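Local coordinates for putative Lipoprotein (PDB 3U24) that is of unknown function but binds zinc and calcium ions and, as a putative DUF885 lipoprotein of the peptidase MA clan, may be related to zinc metallopeptidases, at residues 38-43 with 55-60; 68-73 with 99-104; 114-119 with 168-173; 144-149 with 204-209; 151-156 with 214-219. All blocks are in the same frame, centred on the assembly; numbering follows the deposited sequence.

Contact 1. Residues 38-43 with 55-60; sequences QLSPTW and YLEIPD. With EDO (1,2-ethanediol), chain X.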
# COMPACT_ATOMS: atom_id res chain seq x y z
N GLN A 38 22.04 -0.05 11.03
CA GLN A 38 22.82 0.61 12.07
C GLN A 38 22.34 2.04 12.29
O GLN A 38 22.34 2.50 13.40
CB GLN A 38 24.31 0.58 11.69
CG GLN A 38 25.25 1.43 12.53
CD GLN A 38 26.74 1.16 12.17
OE1 GLN A 38 27.33 1.87 11.33
NE2 GLN A 38 27.32 0.11 12.78
N LEU A 39 21.95 2.73 11.21
CA LEU A 39 21.38 4.07 11.30
C LEU A 39 19.99 4.04 11.89
O LEU A 39 19.62 4.93 12.66
CB LEU A 39 21.29 4.72 9.92
CG LEU A 39 20.48 6.01 9.80
CD1 LEU A 39 21.26 7.17 10.40
CD2 LEU A 39 20.10 6.26 8.36
N SER A 40 19.19 3.05 11.51
CA SER A 40 17.80 2.97 11.96
C SER A 40 17.40 1.56 12.38
O SER A 40 16.83 0.77 11.63
CB SER A 40 16.90 3.45 10.85
OG SER A 40 15.58 3.26 11.23
N PRO A 41 17.71 1.20 13.60
CA PRO A 41 17.31 -0.15 13.98
C PRO A 41 15.80 -0.37 14.07
O PRO A 41 15.36 -1.51 14.03
CB PRO A 41 18.01 -0.38 15.34
CG PRO A 41 18.46 0.98 15.78
CD PRO A 41 18.71 1.76 14.51
N THR A 42 15.00 0.68 14.18
CA THR A 42 13.54 0.52 14.12
C THR A 42 13.07 0.11 12.71
O THR A 42 12.23 -0.80 12.54
CB THR A 42 12.83 1.78 14.61
OG1 THR A 42 13.24 1.98 15.97
CG2 THR A 42 11.28 1.67 14.53
N TRP A 43 13.64 0.73 11.69
CA TRP A 43 13.37 0.31 10.33
C TRP A 43 13.73 -1.16 10.15
O TRP A 43 13.00 -1.94 9.53
CB TRP A 43 14.18 1.17 9.41
CG TRP A 43 13.71 1.24 7.98
CD1 TRP A 43 12.88 0.35 7.27
CD2 TRP A 43 14.10 2.27 7.01
NE1 TRP A 43 12.72 0.78 5.95
CE2 TRP A 43 13.44 1.92 5.74
CE3 TRP A 43 14.91 3.39 7.06
CZ2 TRP A 43 13.59 2.71 4.61
CZ3 TRP A 43 15.04 4.18 5.91
CH2 TRP A 43 14.40 3.84 4.71
N TYR A 55 16.96 0.08 21.40
CA TYR A 55 17.43 1.43 21.09
C TYR A 55 16.31 2.19 20.43
O TYR A 55 15.88 1.84 19.34
CB TYR A 55 18.60 1.35 20.12
CG TYR A 55 19.19 2.70 19.84
CD1 TYR A 55 20.04 3.29 20.76
CD2 TYR A 55 18.87 3.42 18.69
CE1 TYR A 55 20.58 4.55 20.54
CE2 TYR A 55 19.40 4.68 18.45
CZ TYR A 55 20.26 5.23 19.39
OH TYR A 55 20.81 6.46 19.21
N LEU A 56 15.83 3.24 21.08
CA LEU A 56 14.81 4.10 20.51
C LEU A 56 15.50 5.31 19.94
O LEU A 56 16.10 6.07 20.68
CB LEU A 56 13.83 4.55 21.58
CG LEU A 56 12.69 5.49 21.19
CD1 LEU A 56 11.76 4.85 20.18
CD2 LEU A 56 11.95 5.94 22.45
N GLU A 57 15.42 5.50 18.62
CA GLU A 57 16.02 6.68 17.99
C GLU A 57 15.26 7.92 18.42
O GLU A 57 14.04 7.90 18.47
CB GLU A 57 15.99 6.58 16.46
CG GLU A 57 16.63 5.30 15.91
CD GLU A 57 15.59 4.22 15.53
OE1 GLU A 57 14.61 4.00 16.29
OE2 GLU A 57 15.76 3.58 14.46
N ILE A 58 15.98 8.96 18.79
CA ILE A 58 15.36 10.23 19.17
C ILE A 58 15.33 11.05 17.89
O ILE A 58 16.37 11.29 17.25
CB ILE A 58 16.14 10.93 20.28
CG1 ILE A 58 16.11 10.08 21.56
CG2 ILE A 58 15.53 12.31 20.60
CD1 ILE A 58 17.32 10.25 22.46
N PRO A 59 14.14 11.46 17.47
CA PRO A 59 14.04 12.12 16.16
C PRO A 59 14.31 13.61 16.30
O PRO A 59 13.42 14.41 16.18
CB PRO A 59 12.60 11.83 15.74
CG PRO A 59 11.86 11.79 17.05
CD PRO A 59 12.83 11.37 18.13
N ASP A 60 15.53 13.96 16.64
CA ASP A 60 15.96 15.35 16.76
C ASP A 60 16.90 15.72 15.63
O ASP A 60 17.11 14.94 14.70
CB ASP A 60 16.67 15.57 18.11
CG ASP A 60 17.89 14.67 18.31
OD1 ASP A 60 18.51 14.20 17.30
OD2 ASP A 60 18.22 14.41 19.50
C1 EDO X . 22.33 0.99 17.08
O1 EDO X . 22.79 2.27 16.67
C2 EDO X . 22.44 0.03 15.90
O2 EDO X . 23.16 -1.13 16.33
O HOH W 1 15.17 -0.14 17.38
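Ser-40 and Glu-57 face each other with CA atoms 7.3 Å apart, where the chain breaks between helix 25-39 and helix 41-47 and the irregular segment 55-60 passes the break. The motif is a helix N-cap reinforced by a carboxylate from the loop that follows helix 41-47. Ser-40 is the N-cap residue, its OG accepting from Trp-43 N at 3.2 Å, and Glu-57 OE2 takes a further N-H of this first turn, that of Thr-42. With CG anti to its own carbonyl carbon, Glu-57 bends at chi2 (100°), which turns CD toward the helix start, and both oxygens find donors there. OE2 is gripped from opposite faces of the carboxylate plane: Ser-40 OG donates to OE2 from 3.3 Å, nearly in line with the C-O bond, while Thr-42 N donates to OE2 on the syn side at 3.0 Å, almost straight (167°) but 28° out of plane. The other oxygen, OE1, takes Thr-42 OG1 at 2.5 Å, a doubtfully short length. A negative group here would probably be favoured by the N-H groups and the positive end of the helix dipole. Beside this polar patch Pro-41 CG rests 3.8 Å from Tyr-55 CD2, meeting the ring obliquely. Thr-42 OG1 also bonds to Arg-148 NH2, and one water donates to Thr-42 OG1 at 3.2 Å and to Tyr-55 O at 2.9 Å.

Contact 2. Residues 68-73 with 99-104; sequences LAFVKA and NLLSSM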
# COMPACT_ATOMS: atom_id res chain seq x y z
N LEU A 68 21.47 12.54 6.88
CA LEU A 68 22.04 13.18 5.70
C LEU A 68 23.51 12.79 5.47
O LEU A 68 23.93 12.69 4.32
CB LEU A 68 21.91 14.70 5.74
CG LEU A 68 20.52 15.31 5.66
CD1 LEU A 68 20.61 16.82 5.96
CD2 LEU A 68 19.88 15.02 4.32
N ALA A 69 24.29 12.58 6.55
CA ALA A 69 25.67 12.10 6.39
C ALA A 69 25.67 10.65 5.82
O ALA A 69 26.56 10.28 5.07
CB ALA A 69 26.43 12.13 7.74
N PHE A 70 24.67 9.86 6.18
CA PHE A 70 24.57 8.51 5.63
C PHE A 70 24.22 8.57 4.14
O PHE A 70 24.81 7.84 3.37
CB PHE A 70 23.56 7.70 6.43
CG PHE A 70 23.15 6.40 5.81
CD1 PHE A 70 22.06 6.35 4.94
CD2 PHE A 70 23.80 5.23 6.14
CE1 PHE A 70 21.65 5.16 4.39
CE2 PHE A 70 23.35 4.03 5.62
CZ PHE A 70 22.29 4.00 4.73
N VAL A 71 23.26 9.43 3.75
CA VAL A 71 22.91 9.59 2.36
C VAL A 71 24.16 9.96 1.55
O VAL A 71 24.49 9.32 0.56
CB VAL A 71 21.78 10.65 2.17
CG1 VAL A 71 21.65 11.04 0.72
CG2 VAL A 71 20.45 10.12 2.73
N LYS A 72 24.86 11.00 1.99
CA LYS A 72 26.09 11.44 1.32
C LYS A 72 27.13 10.34 1.18
O LYS A 72 27.69 10.18 0.10
CB LYS A 72 26.69 12.68 1.99
N ALA A 73 27.42 9.57 2.23
CA ALA A 73 28.46 8.55 2.15
C ALA A 73 28.02 7.37 1.27
O ALA A 73 28.85 6.79 0.56
CB ALA A 73 28.87 8.03 3.55
N ASN A 99 17.41 6.00 -5.69
CA ASN A 99 16.15 6.64 -5.47
C ASN A 99 15.76 6.71 -3.97
O ASN A 99 15.28 7.73 -3.51
CB ASN A 99 15.03 5.92 -6.24
CG ASN A 99 13.72 6.67 -6.17
OD1 ASN A 99 13.62 7.77 -6.69
ND2 ASN A 99 12.74 6.12 -5.48
N LEU A 100 15.93 5.61 -3.23
CA LEU A 100 15.66 5.64 -1.81
C LEU A 100 16.53 6.72 -1.13
O LEU A 100 16.03 7.53 -0.32
CB LEU A 100 15.93 4.28 -1.18
CG LEU A 100 15.81 4.18 0.34
CD1 LEU A 100 14.34 4.27 0.71
CD2 LEU A 100 16.48 2.89 0.80
N LEU A 101 17.81 6.74 -1.46
CA LEU A 101 18.71 7.74 -0.90
C LEU A 101 18.25 9.18 -1.24
O LEU A 101 18.16 10.04 -0.35
CB LEU A 101 20.19 7.48 -1.29
CG LEU A 101 20.87 6.22 -0.69
CD1 LEU A 101 22.27 5.96 -1.27
CD2 LEU A 101 20.91 6.25 0.84
N SER A 102 17.95 9.45 -2.49
CA SER A 102 17.54 10.80 -2.86
C SER A 102 16.26 11.17 -2.14
O SER A 102 16.08 12.30 -1.73
CB SER A 102 17.34 10.94 -4.39
OG SER A 102 18.59 10.82 -5.03
N SER A 103 15.36 10.24 -1.99
CA SER A 103 14.11 10.58 -1.36
C SER A 103 14.25 10.78 0.15
O SER A 103 13.54 11.59 0.70
CB SER A 103 13.05 9.55 -1.68
OG SER A 103 13.30 8.39 -0.95
N MSE A 104 15.14 10.08 0.80
CA MSE A 104 15.47 10.36 2.22
C MSE A 104 15.96 11.79 2.42
O MSE A 104 15.48 12.50 3.32
CB MSE A 104 16.48 9.37 2.82
CG MSE A 104 15.92 7.93 2.95
SE MSE A 104 17.30 6.55 3.26
CE MSE A 104 17.97 7.27 4.94
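Phe-70 and Val-71 meet Leu-101 and Met-104 across a helical hairpin, formed by the consecutive helices 61-79 and 88-111. The two segments run roughly antiparallel, 147° between their directions, with axes 9.6 Å apart at closest approach. The first bond of the Leu-101 side chain heads for the partner helix, and CD2 ends 3.8 Å from Phe-70 CE1, the two side chains crossing at about a right angle. Phe-70 CG stands anti to the backbone N (chi1 168°), and the end of the ring comes nearer the other helix. Farther along, the terminal methyl of Met-104, present as selenomethionine, approaches obliquely, CE lying 4.2 Å from Phe-70 CD1. Val-71 packs beside the second backbone: CG1 is 3.8 Å from Leu-101 O, while CG2 sits 4.0 Å from Met-104 CB. Helix 25-39 completes the apolar layer, Leu-36 and Leu-39 touching Phe-70 and Phe-32 touching Leu-101. Asp-35 of that helix also touches Phe-70, and it is a zinc-binding residue in a crystal structure of this protein. With carbon atoms doing most of the touching, this part of the hairpin probably depends on dispersion and the exclusion of water, its fit set largely by side-chain shape.

Contact 3. Residues 114-119 with 168-173; sequences WQWDPS and LEHTEL. With ACY (acetic acid), chain Q.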
# COMPACT_ATOMS: atom_id res chain seq x y z
N TRP A 114 8.50 15.99 8.96
CA TRP A 114 8.92 16.01 10.35
C TRP A 114 8.52 17.29 11.07
O TRP A 114 8.44 17.28 12.29
CB TRP A 114 10.44 15.70 10.46
CG TRP A 114 11.35 16.70 9.78
CD1 TRP A 114 11.87 16.63 8.49
CD2 TRP A 114 11.86 17.97 10.33
NE1 TRP A 114 12.65 17.72 8.22
CE2 TRP A 114 12.71 18.55 9.28
CE3 TRP A 114 11.76 18.62 11.54
CZ2 TRP A 114 13.38 19.75 9.45
CZ3 TRP A 114 12.42 19.86 11.73
CH2 TRP A 114 13.22 20.41 10.71
N GLN A 115 8.26 18.37 10.33
CA GLN A 115 7.77 19.64 10.92
C GLN A 115 6.27 19.69 11.08
O GLN A 115 5.80 20.07 12.16
CB GLN A 115 8.15 20.88 10.10
CG GLN A 115 9.61 21.18 10.17
CD GLN A 115 9.96 22.52 9.55
OE1 GLN A 115 9.45 22.91 8.49
NE2 GLN A 115 10.83 23.23 10.22
N TRP A 116 5.54 19.34 10.02
CA TRP A 116 4.11 19.59 9.96
C TRP A 116 3.21 18.41 10.16
O TRP A 116 1.97 18.57 10.13
CB TRP A 116 3.72 20.34 8.67
CG TRP A 116 4.21 19.69 7.38
CD1 TRP A 116 5.34 20.03 6.64
CD2 TRP A 116 3.60 18.60 6.66
NE1 TRP A 116 5.46 19.25 5.55
CE2 TRP A 116 4.46 18.35 5.49
CE3 TRP A 116 2.45 17.84 6.83
CZ2 TRP A 116 4.17 17.37 4.58
CZ3 TRP A 116 2.17 16.84 5.89
CH2 TRP A 116 3.02 16.60 4.80
N ASP A 117 3.76 17.21 10.35
CA ASP A 117 2.92 16.01 10.61
C ASP A 117 3.24 15.44 11.99
O ASP A 117 4.18 14.64 12.14
CB ASP A 117 3.16 14.95 9.55
CG ASP A 117 2.40 13.66 9.84
OD1 ASP A 117 1.65 13.56 10.83
OD2 ASP A 117 2.59 12.71 9.07
N PRO A 118 2.50 15.88 13.02
CA PRO A 118 2.80 15.38 14.35
C PRO A 118 2.48 13.92 14.50
O PRO A 118 2.95 13.30 15.45
CB PRO A 118 1.89 16.23 15.28
CG PRO A 118 1.64 17.49 14.50
CD PRO A 118 1.59 17.03 13.06
N SER A 119 1.73 13.34 13.57
CA SER A 119 1.44 11.93 13.71
C SER A 119 2.67 11.06 13.45
O SER A 119 2.68 9.89 13.82
CB SER A 119 0.27 11.48 12.83
OG SER A 119 0.69 11.30 11.49
N LEU A 168 -3.85 20.79 10.78
CA LEU A 168 -4.83 20.42 11.77
C LEU A 168 -5.06 18.91 11.71
O LEU A 168 -5.18 18.24 12.74
CB LEU A 168 -6.18 21.14 11.52
CG LEU A 168 -7.32 20.63 12.41
CD1 LEU A 168 -6.95 20.87 13.88
CD2 LEU A 168 -8.68 21.28 12.00
N GLU A 169 -5.18 18.39 10.50
CA GLU A 169 -5.56 16.99 10.32
C GLU A 169 -4.51 16.02 10.91
O GLU A 169 -4.85 15.02 11.56
CB GLU A 169 -5.78 16.68 8.83
CG GLU A 169 -7.03 17.37 8.25
CD GLU A 169 -6.85 18.89 7.96
OE1 GLU A 169 -5.72 19.45 8.12
OE2 GLU A 169 -7.85 19.52 7.56
N HIS A 170 -3.23 16.30 10.69
CA HIS A 170 -2.23 15.35 11.18
C HIS A 170 -2.08 15.47 12.67
O HIS A 170 -1.72 14.50 13.34
CB HIS A 170 -0.88 15.52 10.43
CG HIS A 170 -0.96 15.16 8.96
ND1 HIS A 170 -1.36 16.03 8.02
CD2 HIS A 170 -0.75 13.94 8.28
CE1 HIS A 170 -1.36 15.45 6.80
NE2 HIS A 170 -0.99 14.16 6.96
N THR A 171 -2.37 16.66 13.20
CA THR A 171 -2.30 16.84 14.65
C THR A 171 -3.43 16.05 15.33
O THR A 171 -3.22 15.45 16.40
CB THR A 171 -2.31 18.32 15.07
OG1 THR A 171 -1.36 19.08 14.30
CG2 THR A 171 -2.00 18.47 16.55
N GLU A 172 -4.59 15.99 14.66
CA GLU A 172 -5.74 15.29 15.20
C GLU A 172 -5.43 13.82 15.15
O GLU A 172 -5.74 13.07 16.05
CB GLU A 172 -7.01 15.57 14.36
CG GLU A 172 -7.65 16.94 14.57
CD GLU A 172 -8.79 17.30 13.58
OE1 GLU A 172 -8.80 16.92 12.35
OE2 GLU A 172 -9.68 18.06 14.03
N LEU A 173 -4.83 13.40 14.06
CA LEU A 173 -4.44 12.01 13.95
C LEU A 173 -3.42 11.63 15.07
O LEU A 173 -3.56 10.60 15.73
CB LEU A 173 -3.93 11.70 12.56
CG LEU A 173 -3.58 10.24 12.28
CD1 LEU A 173 -4.78 9.26 12.43
CD2 LEU A 173 -2.89 10.12 10.91
C ACY Q . 2.55 12.41 5.12
O ACY Q . 1.34 12.50 5.47
OXT ACY Q . 2.91 12.06 3.95
CH3 ACY Q . 3.60 12.66 6.14
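Asp-117 OD1, which lies 3.2 Å from His-170 CB, is gripped by two groups of its own segment. Ser-119 OG donates to Asp-117 OD1 at 2.5 Å on the syn lone pair, and Ser-119 N adds a weak bond to the same OD1 at 2.7 Å, the latter giving an Asx-turn geometry. The short loop leaving helix 113-116 thus folds back on itself and settles against the first turns of helix 168-179. The Asp-117 side chain crosses that of His-170 at about a right angle, carboxylate and ring planes 55° apart; His-170 CG is anti to its carbonyl carbon (chi1 -66°), on the side of this loop. Trp-116 supplies an aromatic contact: in a T-shaped pair its six-membered ring turns an edge to the face of His-170, centroids 5.5 Å apart and planes at 75°. CZ3 of Trp-116 stands over the rim of that face, 3.9 Å from His-170 CE1, and the indole is held there by NE1 bonding to Phe-111 O. One residue further on in both segments, Pro-118 CG lies 3.4 Å from Thr-171 OG1, a hydroxyl already bonded to Thr-167 O, while Ser-119 OG meets Leu-173 CD2 at 3.8 Å. His-170 is fixed at both nitrogens: ND1 bonds to Thr-167 OG1 and NE2 donates to Leu-516 O of helix 504-516, and an acetic acid molecule, probably from the crystallisation liquor, makes only a weak bond to NE2. Asp-117 OD2 lies 4.4 Å from His-170 NE2 without contact, so it may modestly favour a positive imidazole.

Contact 4. Residues 144-149 with 204-209; sequences SVLARM and ALFKTR. With EDO (1,2-ethanediol), chain P.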
# COMPACT_ATOMS: atom_id res chain seq x y z
N SER A 144 14.17 -6.01 25.85
CA SER A 144 14.20 -5.01 24.77
C SER A 144 13.29 -3.83 25.09
O SER A 144 13.68 -2.65 24.94
CB SER A 144 13.85 -5.63 23.41
OG SER A 144 14.92 -6.46 22.97
N VAL A 145 12.09 -4.13 25.54
CA VAL A 145 11.13 -3.11 25.93
C VAL A 145 11.66 -2.30 27.15
O VAL A 145 11.56 -1.06 27.20
CB VAL A 145 9.79 -3.77 26.30
CG1 VAL A 145 8.86 -2.76 26.96
CG2 VAL A 145 9.17 -4.37 25.05
N LEU A 146 12.23 -3.03 28.13
CA LEU A 146 12.81 -2.36 29.29
C LEU A 146 13.79 -1.26 28.83
O LEU A 146 13.64 -0.12 29.24
CB LEU A 146 13.48 -3.37 30.26
CG LEU A 146 14.17 -2.90 31.54
CD1 LEU A 146 13.18 -2.14 32.42
CD2 LEU A 146 14.74 -4.10 32.28
N ALA A 147 14.71 -1.58 27.90
CA ALA A 147 15.72 -0.64 27.42
C ALA A 147 15.09 0.43 26.53
O ALA A 147 15.46 1.62 26.60
CB ALA A 147 16.88 -1.39 26.67
N ARG A 148 14.14 0.03 25.70
CA ARG A 148 13.54 0.97 24.75
C ARG A 148 12.71 2.08 25.43
O ARG A 148 12.51 3.16 24.86
CB ARG A 148 12.71 0.19 23.71
CG ARG A 148 12.27 0.96 22.47
CD ARG A 148 11.33 0.12 21.58
NE ARG A 148 11.04 0.81 20.33
CZ ARG A 148 11.83 0.74 19.25
NH1 ARG A 148 12.93 -0.05 19.25
NH2 ARG A 148 11.51 1.43 18.16
N MSE A 149 12.19 1.80 26.62
CA MSE A 149 11.44 2.80 27.39
C MSE A 149 12.30 3.99 27.92
O MSE A 149 11.74 5.09 28.15
CB MSE A 149 10.67 2.15 28.56
CG MSE A 149 9.47 1.34 28.11
SE MSE A 149 8.37 0.77 29.64
CE MSE A 149 9.74 -0.28 30.57
N ALA A 204 11.31 -4.22 38.93
CA ALA A 204 11.12 -2.94 39.61
C ALA A 204 11.57 -1.82 38.69
O ALA A 204 10.94 -0.79 38.61
CB ALA A 204 11.89 -2.90 40.96
N LEU A 205 12.67 -2.02 37.95
CA LEU A 205 13.13 -1.03 36.99
C LEU A 205 12.06 -0.82 35.90
O LEU A 205 11.82 0.33 35.42
CB LEU A 205 14.40 -1.50 36.34
CG LEU A 205 15.04 -0.54 35.32
CD1 LEU A 205 15.28 0.85 35.93
CD2 LEU A 205 16.31 -1.16 34.69
N PHE A 206 11.44 -1.92 35.50
CA PHE A 206 10.42 -1.88 34.47
C PHE A 206 9.28 -0.97 34.94
O PHE A 206 8.79 -0.14 34.19
CB PHE A 206 9.89 -3.28 34.15
CG PHE A 206 9.12 -3.34 32.86
CD1 PHE A 206 7.85 -2.81 32.77
CD2 PHE A 206 9.67 -3.92 31.73
CE1 PHE A 206 7.14 -2.83 31.58
CE2 PHE A 206 8.96 -3.93 30.53
CZ PHE A 206 7.68 -3.40 30.47
N LYS A 207 8.87 -1.14 36.19
CA LYS A 207 7.75 -0.37 36.72
C LYS A 207 8.09 1.14 36.78
O LYS A 207 7.31 2.00 36.35
CB LYS A 207 7.34 -0.91 38.10
CG LYS A 207 6.10 -0.27 38.70
CD LYS A 207 4.86 -0.25 37.74
CE LYS A 207 3.59 0.37 38.36
NZ LYS A 207 2.59 0.81 37.32
N THR A 208 9.27 1.43 37.33
CA THR A 208 9.77 2.79 37.37
C THR A 208 9.76 3.37 35.94
O THR A 208 9.18 4.42 35.70
CB THR A 208 11.20 2.81 37.99
OG1 THR A 208 11.16 2.27 39.33
CG2 THR A 208 11.82 4.25 37.98
N ARG A 209 10.36 2.68 34.97
CA ARG A 209 10.39 3.25 33.62
C ARG A 209 9.01 3.37 33.00
O ARG A 209 8.77 4.31 32.25
CB ARG A 209 11.29 2.45 32.70
CG ARG A 209 12.73 2.71 32.96
CD ARG A 209 13.61 2.17 31.85
NE ARG A 209 14.98 2.38 32.24
CZ ARG A 209 16.00 1.62 31.89
NH1 ARG A 209 15.84 0.56 31.08
NH2 ARG A 209 17.21 1.93 32.35
C1 EDO P . 8.32 3.72 15.91
O1 EDO P . 7.18 3.63 16.79
C2 EDO P . 9.40 4.69 16.43
O2 EDO P . 10.07 4.09 17.53
O HOH W 2 10.70 5.83 30.65
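Leu-146, Val-145 and Met-149 pack against Phe-206 and Arg-209 where helix 138-148 crosses the long helix 200-234, an oblique helix-helix packing with segment axes 9.8 Å apart and directions at 42°. The aromatic interactions centre on Met-149, present as selenomethionine. A bend at chi3 (-61°) places CE almost exactly on the ring normal of Phe-206, 3.5 Å from the ring centroid in a CH-pi contact, and SE lies over the same face at 4.6 Å from that centroid, a Met-aromatic contact. Apolar contacts add to this: Leu-146 CD1 presses to 3.4 Å of Phe-206 CA, touching Leu-205 as well, and Val-145 CG1 reaches Phe-206 CZ at 3.8 Å from an oblique direction. Phe-127 of helix 124-131 touches both Val-145 and Met-149, while Leu-189 and Val-193 of helix 187-195 touch Phe-206. The polar part uses the extended arm of Arg-209. Its NH1 donates to Leu-146 O at 2.9 Å; the oxygen is near the guanidinium plane, yet the donor stands 62° out of the carbonyl plane, above it. One water joins the two backbones by donating to Met-149 O at 2.8 Å and to Arg-209 O at 2.9 Å.

Contact 5. Residues 151-156 with 214-219; sequences NIPAYY and SKAINE. With EDO (1,2-ethanediol), chain Y.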
# COMPACT_ATOMS: atom_id res chain seq x y z
N ASN A 151 14.32 6.24 26.82
CA ASN A 151 14.24 7.55 26.14
C ASN A 151 12.88 8.02 25.62
O ASN A 151 12.81 8.94 24.83
CB ASN A 151 15.33 7.62 25.05
CG ASN A 151 16.72 7.69 25.68
OD1 ASN A 151 16.90 8.41 26.68
ND2 ASN A 151 17.64 6.87 25.22
N ILE A 152 11.81 7.46 26.15
CA ILE A 152 10.50 7.93 25.75
C ILE A 152 10.27 9.43 26.05
O ILE A 152 9.70 10.12 25.20
CB ILE A 152 9.34 7.05 26.31
CG1 ILE A 152 9.33 5.72 25.56
CG2 ILE A 152 7.99 7.76 26.22
CD1 ILE A 152 8.41 4.64 26.10
N PRO A 153 10.67 9.93 27.24
CA PRO A 153 10.47 11.39 27.47
C PRO A 153 11.23 12.21 26.45
O PRO A 153 10.72 13.20 25.91
CB PRO A 153 11.05 11.60 28.86
CG PRO A 153 10.69 10.31 29.56
CD PRO A 153 10.92 9.23 28.51
N ALA A 154 12.45 11.77 26.17
CA ALA A 154 13.30 12.50 25.19
C ALA A 154 12.71 12.50 23.79
O ALA A 154 12.82 13.46 23.07
CB ALA A 154 14.70 11.92 25.15
N TYR A 155 12.14 11.37 23.41
CA TYR A 155 11.51 11.21 22.11
C TYR A 155 10.43 12.26 21.94
O TYR A 155 10.40 12.90 20.95
CB TYR A 155 10.91 9.80 22.01
CG TYR A 155 10.22 9.51 20.72
CD1 TYR A 155 8.90 9.89 20.52
CD2 TYR A 155 10.87 8.87 19.69
CE1 TYR A 155 8.24 9.62 19.31
CE2 TYR A 155 10.23 8.59 18.45
CZ TYR A 155 8.92 8.97 18.28
OH TYR A 155 8.27 8.70 17.08
N TYR A 156 9.53 12.41 22.92
CA TYR A 156 8.45 13.36 22.77
C TYR A 156 8.89 14.84 22.99
O TYR A 156 8.31 15.73 22.36
CB TYR A 156 7.24 12.97 23.65
CG TYR A 156 6.49 11.72 23.16
CD1 TYR A 156 5.70 11.78 22.03
CD2 TYR A 156 6.57 10.51 23.83
CE1 TYR A 156 5.03 10.67 21.56
CE2 TYR A 156 5.89 9.38 23.38
CZ TYR A 156 5.13 9.48 22.22
OH TYR A 156 4.41 8.41 21.75
N SER A 214 4.51 6.43 30.81
CA SER A 214 3.09 6.75 30.84
C SER A 214 2.82 8.23 31.10
O SER A 214 1.98 8.83 30.47
CB SER A 214 2.38 5.95 31.94
OG SER A 214 2.52 4.57 31.62
N LYS A 215 3.50 8.78 32.08
CA LYS A 215 3.45 10.20 32.36
C LYS A 215 3.84 11.04 31.10
O LYS A 215 3.13 11.94 30.74
CB LYS A 215 4.38 10.51 33.53
CG LYS A 215 4.49 11.97 33.92
CD LYS A 215 5.52 12.18 35.05
CE LYS A 215 5.48 13.60 35.60
NZ LYS A 215 4.11 13.90 36.13
N ALA A 216 4.95 10.69 30.46
CA ALA A 216 5.41 11.42 29.29
C ALA A 216 4.41 11.34 28.13
O ALA A 216 4.23 12.30 27.42
CB ALA A 216 6.79 10.93 28.84
N ILE A 217 3.80 10.17 27.93
CA ILE A 217 2.87 10.00 26.83
C ILE A 217 1.65 10.84 27.13
O ILE A 217 1.27 11.61 26.28
CB ILE A 217 2.50 8.53 26.56
CG1 ILE A 217 3.76 7.76 26.10
CG2 ILE A 217 1.39 8.42 25.50
CD1 ILE A 217 3.63 6.26 26.06
N ASN A 218 1.10 10.76 28.35
CA ASN A 218 -0.04 11.54 28.72
C ASN A 218 0.22 13.04 28.63
O ASN A 218 -0.65 13.76 28.17
CB ASN A 218 -0.54 11.20 30.12
CG ASN A 218 -1.39 9.94 30.14
OD1 ASN A 218 -1.26 9.12 31.06
ND2 ASN A 218 -2.29 9.78 29.15
N GLU A 219 1.39 13.51 29.06
CA GLU A 219 1.73 14.93 28.92
C GLU A 219 1.86 15.33 27.46
O GLU A 219 1.45 16.38 27.08
CB GLU A 219 3.01 15.31 29.70
CG GLU A 219 2.81 15.23 31.21
CD GLU A 219 4.11 15.38 32.02
OE1 GLU A 219 5.23 15.33 31.43
OE2 GLU A 219 3.99 15.55 33.27
C1 EDO Y . 16.51 9.52 29.46
O1 EDO Y . 15.60 8.55 30.03
C2 EDO Y . 15.86 10.62 28.58
O2 EDO Y . 14.45 10.44 28.31
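Tyr-156 turns its ring obliquely to Ile-217, whose CG1 comes to 3.8 Å of Tyr-156 CE2. One face of this ring carries Tyr-155 CD1, 3.8 Å above its centre, and Ile-152 CG2 lies in plane at its edge; the ring of His-220 also meets it, with planes about 35° apart. The phenol end is buried and satisfied, OH bonding to Asn-178 OD1 and Val-123 N. In the wider fold, the segment of helix 152-162 runs nearly parallel to that of helix 200-234, their directions differing by 17° and their axes coming within 9.1 Å. At this spacing Ala-216 points its single methyl at the other helix: CB touches Pro-153 CA and Pro-153 CG, each at 4.0 Å. Ile-152 CG2 fits beside it, 4.2 Å from Ile-217 CG1, a branch set anti to its own carbonyl carbon (chi1 -64°). Pro-153 belongs to the first turn of its helix, where the N-cap residue Asn-151 makes no capping bond through its side chain. An ethanediol, probably from the crystallisation liquor, takes up one N-H of that turn, Ala-154 N donating to its O2 at 3.2 Å. On helix 200-234, Lys-215 NZ and Glu-219 OE2 form a salt bridge one turn apart, its hydrogen bond weak at 3.3 Å.

Overall arrangement
Along the chain, contact 1 closes before contact 2 opens, and both precede contact 3; the segments of contacts 3, 4 and 5 then alternate. Contacts 4 and 5, with centres 13 Å apart, share helix 200-234, which receives the successive helices 138-148 and 152-162. Contact 1 touches three of the others: contact 2 through Leu-39 and Trp-43, contact 4 through Arg-148 and contact 5 through Tyr-155, at centre distances of 16 to 18 Å. Contact 3 touches none; its nearest atoms are about 6 Å from contact 1 and 7 Å from contact 5. Contacts 2 and 4, 33 Å apart between centres, mark the extremes. Helix pairs and loop-to-helix contacts together form one largely helical body within the DUF885 range.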